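Local coordinates for cellulase (Clostridium cellulovorans, PDB 6UI3), which acts as a broad-specificity endoglucanase of glycosyl hydrolase family 5, probably cleaving cellulose and related plant polysaccharides, and is represented here by its catalytic TIM-barrel domain, at residues Ala83-Val88 against Asn136-Tyr141; Thr90-Ala95 against Met100-Asn105. All coordinates share one frame; numbering follows the deposited sequence. Where two conformers were deposited one is given.

Contact 1 (Ala83-Val88 against Asn136-Tyr141)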
# COMPACT_ATOMS: atom_id res chain seq x y z
N ALA A 83 -19.63 -9.29 -9.54
CA ALA A 83 -18.75 -10.45 -9.50
C ALA A 83 -17.31 -10.07 -9.20
O ALA A 83 -16.59 -10.81 -8.52
CB ALA A 83 -18.81 -11.19 -10.84
N TYR A 84 -16.87 -8.90 -9.66
CA TYR A 84 -15.52 -8.46 -9.38
C TYR A 84 -15.40 -7.95 -7.95
O TYR A 84 -14.44 -8.28 -7.24
CB TYR A 84 -15.10 -7.36 -10.36
CG TYR A 84 -13.63 -7.02 -10.31
CD1 TYR A 84 -12.69 -7.95 -10.73
CD2 TYR A 84 -13.19 -5.78 -9.85
CE1 TYR A 84 -11.33 -7.65 -10.71
CE2 TYR A 84 -11.83 -5.48 -9.83
CZ TYR A 84 -10.92 -6.42 -10.27
OH TYR A 84 -9.56 -6.16 -10.27
N MET A 85 -16.39 -7.17 -7.50
CA MET A 85 -16.44 -6.76 -6.10
C MET A 85 -16.39 -7.99 -5.19
O MET A 85 -15.70 -7.98 -4.16
CB MET A 85 -17.71 -5.95 -5.84
CG MET A 85 -17.80 -5.35 -4.45
SD MET A 85 -16.67 -3.97 -4.15
CE MET A 85 -17.51 -2.65 -5.03
N ALA A 86 -17.10 -9.06 -5.57
CA ALA A 86 -17.13 -10.27 -4.76
C ALA A 86 -15.76 -10.93 -4.71
O ALA A 86 -15.38 -11.48 -3.67
CB ALA A 86 -18.19 -11.24 -5.30
N ARG A 87 -15.01 -10.91 -5.81
CA ARG A 87 -13.67 -11.48 -5.78
C ARG A 87 -12.76 -10.69 -4.84
O ARG A 87 -12.00 -11.28 -4.06
CB ARG A 87 -13.07 -11.54 -7.18
CG ARG A 87 -11.67 -12.14 -7.24
CD ARG A 87 -11.62 -13.57 -6.72
NE ARG A 87 -10.25 -14.03 -6.60
CZ ARG A 87 -9.83 -14.97 -5.76
NH1 ARG A 87 -10.68 -15.62 -4.97
NH2 ARG A 87 -8.53 -15.25 -5.71
N VAL A 88 -12.81 -9.37 -4.91
CA VAL A 88 -12.02 -8.55 -3.99
C VAL A 88 -12.38 -8.90 -2.55
O VAL A 88 -11.50 -9.07 -1.70
CB VAL A 88 -12.21 -7.05 -4.30
CG1 VAL A 88 -11.52 -6.21 -3.25
CG2 VAL A 88 -11.71 -6.70 -5.70
N ASN A 136 -19.70 1.29 0.58
CA ASN A 136 -21.01 0.73 0.88
C ASN A 136 -20.94 -0.79 0.98
O ASN A 136 -21.56 -1.40 1.86
CB ASN A 136 -22.06 1.11 -0.16
CG ASN A 136 -22.65 2.47 0.05
OD1 ASN A 136 -23.14 3.08 -0.89
ND2 ASN A 136 -22.67 2.93 1.28
N HIS A 137 -20.18 -1.43 0.08
CA HIS A 137 -20.10 -2.88 0.08
C HIS A 137 -19.53 -3.41 1.39
O HIS A 137 -19.97 -4.45 1.90
CB HIS A 137 -19.24 -3.37 -1.09
CG HIS A 137 -19.34 -4.85 -1.30
ND1 HIS A 137 -20.42 -5.42 -1.93
CD2 HIS A 137 -18.53 -5.87 -0.92
CE1 HIS A 137 -20.27 -6.73 -1.94
NE2 HIS A 137 -19.14 -7.03 -1.34
N PHE A 138 -18.53 -2.72 1.93
CA PHE A 138 -17.78 -3.19 3.09
C PHE A 138 -18.13 -2.43 4.38
O PHE A 138 -17.38 -2.51 5.35
CB PHE A 138 -16.28 -3.04 2.81
CG PHE A 138 -15.72 -3.99 1.77
CD1 PHE A 138 -15.38 -5.29 2.13
CD2 PHE A 138 -15.48 -3.57 0.46
CE1 PHE A 138 -14.84 -6.17 1.20
CE2 PHE A 138 -14.94 -4.45 -0.48
CZ PHE A 138 -14.62 -5.76 -0.10
N LYS A 139 -19.28 -1.75 4.44
CA LYS A 139 -19.49 -0.81 5.54
C LYS A 139 -19.58 -1.48 6.90
O LYS A 139 -19.28 -0.83 7.91
CB LYS A 139 -20.69 0.12 5.29
CG LYS A 139 -22.04 -0.55 5.28
CD LYS A 139 -23.15 0.49 5.09
CE LYS A 139 -24.49 -0.17 4.84
NZ LYS A 139 -25.54 0.83 4.54
N ASP A 140 -20.00 -2.74 6.98
CA ASP A 140 -20.08 -3.40 8.29
C ASP A 140 -18.81 -4.17 8.66
O ASP A 140 -18.77 -4.79 9.73
CB ASP A 140 -21.35 -4.27 8.42
CG ASP A 140 -21.25 -5.62 7.73
OD1 ASP A 140 -20.21 -5.97 7.16
OD2 ASP A 140 -22.26 -6.38 7.78
N TYR A 141 -17.79 -4.16 7.81
CA TYR A 141 -16.58 -4.93 8.05
C TYR A 141 -15.79 -4.37 9.23
O TYR A 141 -15.82 -3.16 9.51
CB TYR A 141 -15.71 -4.94 6.79
CG TYR A 141 -16.00 -6.11 5.89
CD1 TYR A 141 -17.23 -6.25 5.24
CD2 TYR A 141 -15.06 -7.11 5.73
CE1 TYR A 141 -17.50 -7.35 4.46
CE2 TYR A 141 -15.30 -8.20 4.95
CZ TYR A 141 -16.52 -8.34 4.32
OH TYR A 141 -16.77 -9.47 3.56

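Contact 2 (Thr90-Ala95 against Met100-Asn105)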
# COMPACT_ATOMS: atom_id res chain seq x y z
N THR A 90 -13.61 -11.72 -1.41
CA THR A 90 -13.08 -13.05 -1.09
C THR A 90 -11.62 -12.97 -0.68
O THR A 90 -11.21 -13.60 0.30
CB THR A 90 -13.28 -13.98 -2.29
OG1 THR A 90 -14.69 -14.11 -2.56
CG2 THR A 90 -12.69 -15.35 -2.03
N VAL A 91 -10.83 -12.19 -1.41
CA VAL A 91 -9.41 -12.04 -1.09
C VAL A 91 -9.22 -11.28 0.23
O VAL A 91 -8.38 -11.67 1.05
CB VAL A 91 -8.66 -11.40 -2.27
CG1 VAL A 91 -7.21 -11.14 -1.90
CG2 VAL A 91 -8.74 -12.29 -3.50
N VAL A 92 -9.99 -10.22 0.46
CA VAL A 92 -9.98 -9.54 1.76
C VAL A 92 -10.17 -10.57 2.87
O VAL A 92 -9.46 -10.55 3.88
CB VAL A 92 -11.06 -8.45 1.82
CG1 VAL A 92 -11.33 -7.98 3.25
CG2 VAL A 92 -10.64 -7.25 0.96
N ASN A 93 -11.13 -11.47 2.68
CA ASN A 93 -11.44 -12.45 3.71
C ASN A 93 -10.37 -13.52 3.88
O ASN A 93 -10.32 -14.12 4.95
CB ASN A 93 -12.84 -13.00 3.48
CG ASN A 93 -13.90 -12.07 4.01
OD1 ASN A 93 -13.86 -11.68 5.17
ND2 ASN A 93 -14.84 -11.70 3.17
N TYR A 94 -9.52 -13.76 2.89
CA TYR A 94 -8.37 -14.62 3.14
C TYR A 94 -7.50 -14.03 4.25
O TYR A 94 -6.93 -14.77 5.07
CB TYR A 94 -7.51 -14.80 1.89
CG TYR A 94 -8.14 -15.49 0.69
CD1 TYR A 94 -9.23 -16.34 0.82
CD2 TYR A 94 -7.61 -15.29 -0.58
CE1 TYR A 94 -9.78 -16.97 -0.31
CE2 TYR A 94 -8.15 -15.90 -1.70
CZ TYR A 94 -9.23 -16.73 -1.56
OH TYR A 94 -9.78 -17.35 -2.67
N ALA A 95 -7.37 -12.70 4.27
CA ALA A 95 -6.61 -12.02 5.30
C ALA A 95 -7.39 -11.94 6.60
O ALA A 95 -6.88 -12.30 7.67
CB ALA A 95 -6.24 -10.61 4.84
N MET A 100 -5.65 -10.93 10.12
CA MET A 100 -4.69 -9.99 9.56
C MET A 100 -5.42 -8.75 9.09
O MET A 100 -6.58 -8.81 8.68
CB MET A 100 -3.98 -10.61 8.35
CG MET A 100 -3.21 -11.87 8.67
SD MET A 100 -2.71 -12.80 7.19
CE MET A 100 -1.12 -12.05 7.01
N TYR A 101 -4.72 -7.62 9.12
CA TYR A 101 -5.21 -6.41 8.47
C TYR A 101 -5.22 -6.62 6.96
O TYR A 101 -4.37 -7.32 6.39
CB TYR A 101 -4.33 -5.20 8.82
CG TYR A 101 -4.53 -4.78 10.25
CD1 TYR A 101 -3.78 -5.31 11.27
CD2 TYR A 101 -5.54 -3.87 10.58
CE1 TYR A 101 -3.99 -4.96 12.58
CE2 TYR A 101 -5.76 -3.51 11.89
CZ TYR A 101 -5.00 -4.05 12.88
OH TYR A 101 -5.26 -3.69 14.17
N ALA A 102 -6.20 -5.99 6.31
CA ALA A 102 -6.34 -6.00 4.86
C ALA A 102 -6.54 -4.57 4.39
O ALA A 102 -7.42 -3.87 4.91
CB ALA A 102 -7.56 -6.82 4.45
N ILE A 103 -5.76 -4.13 3.40
CA ILE A 103 -5.87 -2.79 2.83
C ILE A 103 -6.38 -2.94 1.41
O ILE A 103 -5.78 -3.67 0.62
CB ILE A 103 -4.52 -2.05 2.84
CG1 ILE A 103 -4.01 -1.84 4.27
CG2 ILE A 103 -4.63 -0.71 2.10
CD1 ILE A 103 -2.52 -1.61 4.36
N VAL A 104 -7.47 -2.25 1.07
CA VAL A 104 -8.00 -2.19 -0.30
C VAL A 104 -7.85 -0.77 -0.82
O VAL A 104 -8.06 0.20 -0.09
CB VAL A 104 -9.49 -2.62 -0.31
CG1 VAL A 104 -10.11 -2.38 -1.69
CG2 VAL A 104 -9.66 -4.07 0.06
N ASN A 105 -7.49 -0.64 -2.10
CA ASN A 105 -7.22 0.67 -2.69
C ASN A 105 -7.84 0.76 -4.08
O ASN A 105 -8.62 -0.09 -4.51
CB ASN A 105 -5.71 0.95 -2.69
CG ASN A 105 -4.95 0.13 -3.72
OD1 ASN A 105 -5.53 -0.64 -4.49
ND2 ASN A 105 -3.61 0.27 -3.72

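Contact 1 (Ala83-Val88 against Asn136-Tyr141)
His-137, whose NE2 is hydrogen-bonded to OE1 of Glu-89, turns one face of its imidazole to Met-85. CG of Met-85 lies over the middle of that ring, 3.5 Å from the His-137 centroid and only 7° off the normal, a nearly perpendicular CH-pi contact. In both residues CG is anti to the backbone N (chi1 -174° for Met-85 and -169° for His-137), and the two side chains run past one another head to tail. The bend at chi2 carries SD of Met-85 to Phe-138, 4.1 Å from CE2. The sulfur meets that ring obliquely, a Met-aromatic contact at 5.3 Å from the Phe-138 centroid. Here the first turns of helix 82-96 meet the C-terminal end of the neighbouring outer helix of the TIM barrel, 120-137, and the turn that follows it: Met-85 comes from the first turn of one, His-137 is the last residue of the other. Phe-138 is the first residue to leave helical geometry and opens a type I turn, closed by Tyr-141 N to Phe-138 O at 3.0 Å. The phenyl ring is layered within its own segment, with His-137 CD2 over its centre at 3.8 Å and its own CD1 over the face of Tyr-141. OE2 of the same Glu-89 is hydrogen-bonded to the Tyr-141 hydroxyl. Farther along helix 82-96, Val-88 CG1 approaches Phe-138 CZ at 4.4 Å.

Contact 2 (Thr90-Ala95 against Met100-Asn105)
Helix segment 90-95 runs nearly antiparallel to strand 101-105, the axes making an angle of 154° and coming within 7.7 Å, with Val-92 opposite Ala-102 and Ala-95 opposite Met-100. This is the second half of a beta-alpha-beta unit of the TIM barrel: helix 82-96 follows strand 62-65 and the chain then turns back into strand 101-105. The return is tied by Met-100 N, which donates to Ala-95 O at 3.1 Å with an N-H...O angle of 159°; the donor stands above the carbonyl plane. Met-100 starts toward the helix, its CB 4.2 Å from Ala-95 CB, but with CG anti to the carbonyl carbon (chi1 -60°) the chain departs, and its side chain packs on Val-63 and Lys-56. Beyond it the strand alternates. Tyr-101 and Ile-103 start away from the helix, Ala-102 and Val-104 toward it. The small Ala-102 is consistent with the close approach of the helix: its CB lies 4.0 Å from Ala-95 CB and 4.1 Å from Val-92 CG1. All the touching residues are buried, and Phe-52 of helix 49-58 also packs on Ala-95. Val-92 divides its branches between two strand residues, CG1 over Ala-102 and CG2 against Val-104. The valine side chains lie roughly perpendicular, and the CG2 methyls of Val-92 and Val-104 meet at 3.4 Å, closer than two methyls normally pack.

How the contacts relate
Helix 82-96 serves both contacts, its earlier turns in contact 1 and its later ones in contact 2; the two contact centres lie about 10 Å apart. Both are buried. Contact 2 is the deeper, its centre about 12 Å from the chain centre against 18 Å, and joins the helix to the barrel wall through small aliphatic groups and one backbone hydrogen bond. Contact 1, farther out, joins it to the end of the next outer helix, 120-137, where sulfur and aromatic rings meet and, of the touching residues, only His-137 is partly exposed. Polar groups bridge the two: Tyr-141 OH probably bonds Asn-93 ND2 at 3.0 Å, and Arg-87 NH1 probably bonds Tyr-94 OH.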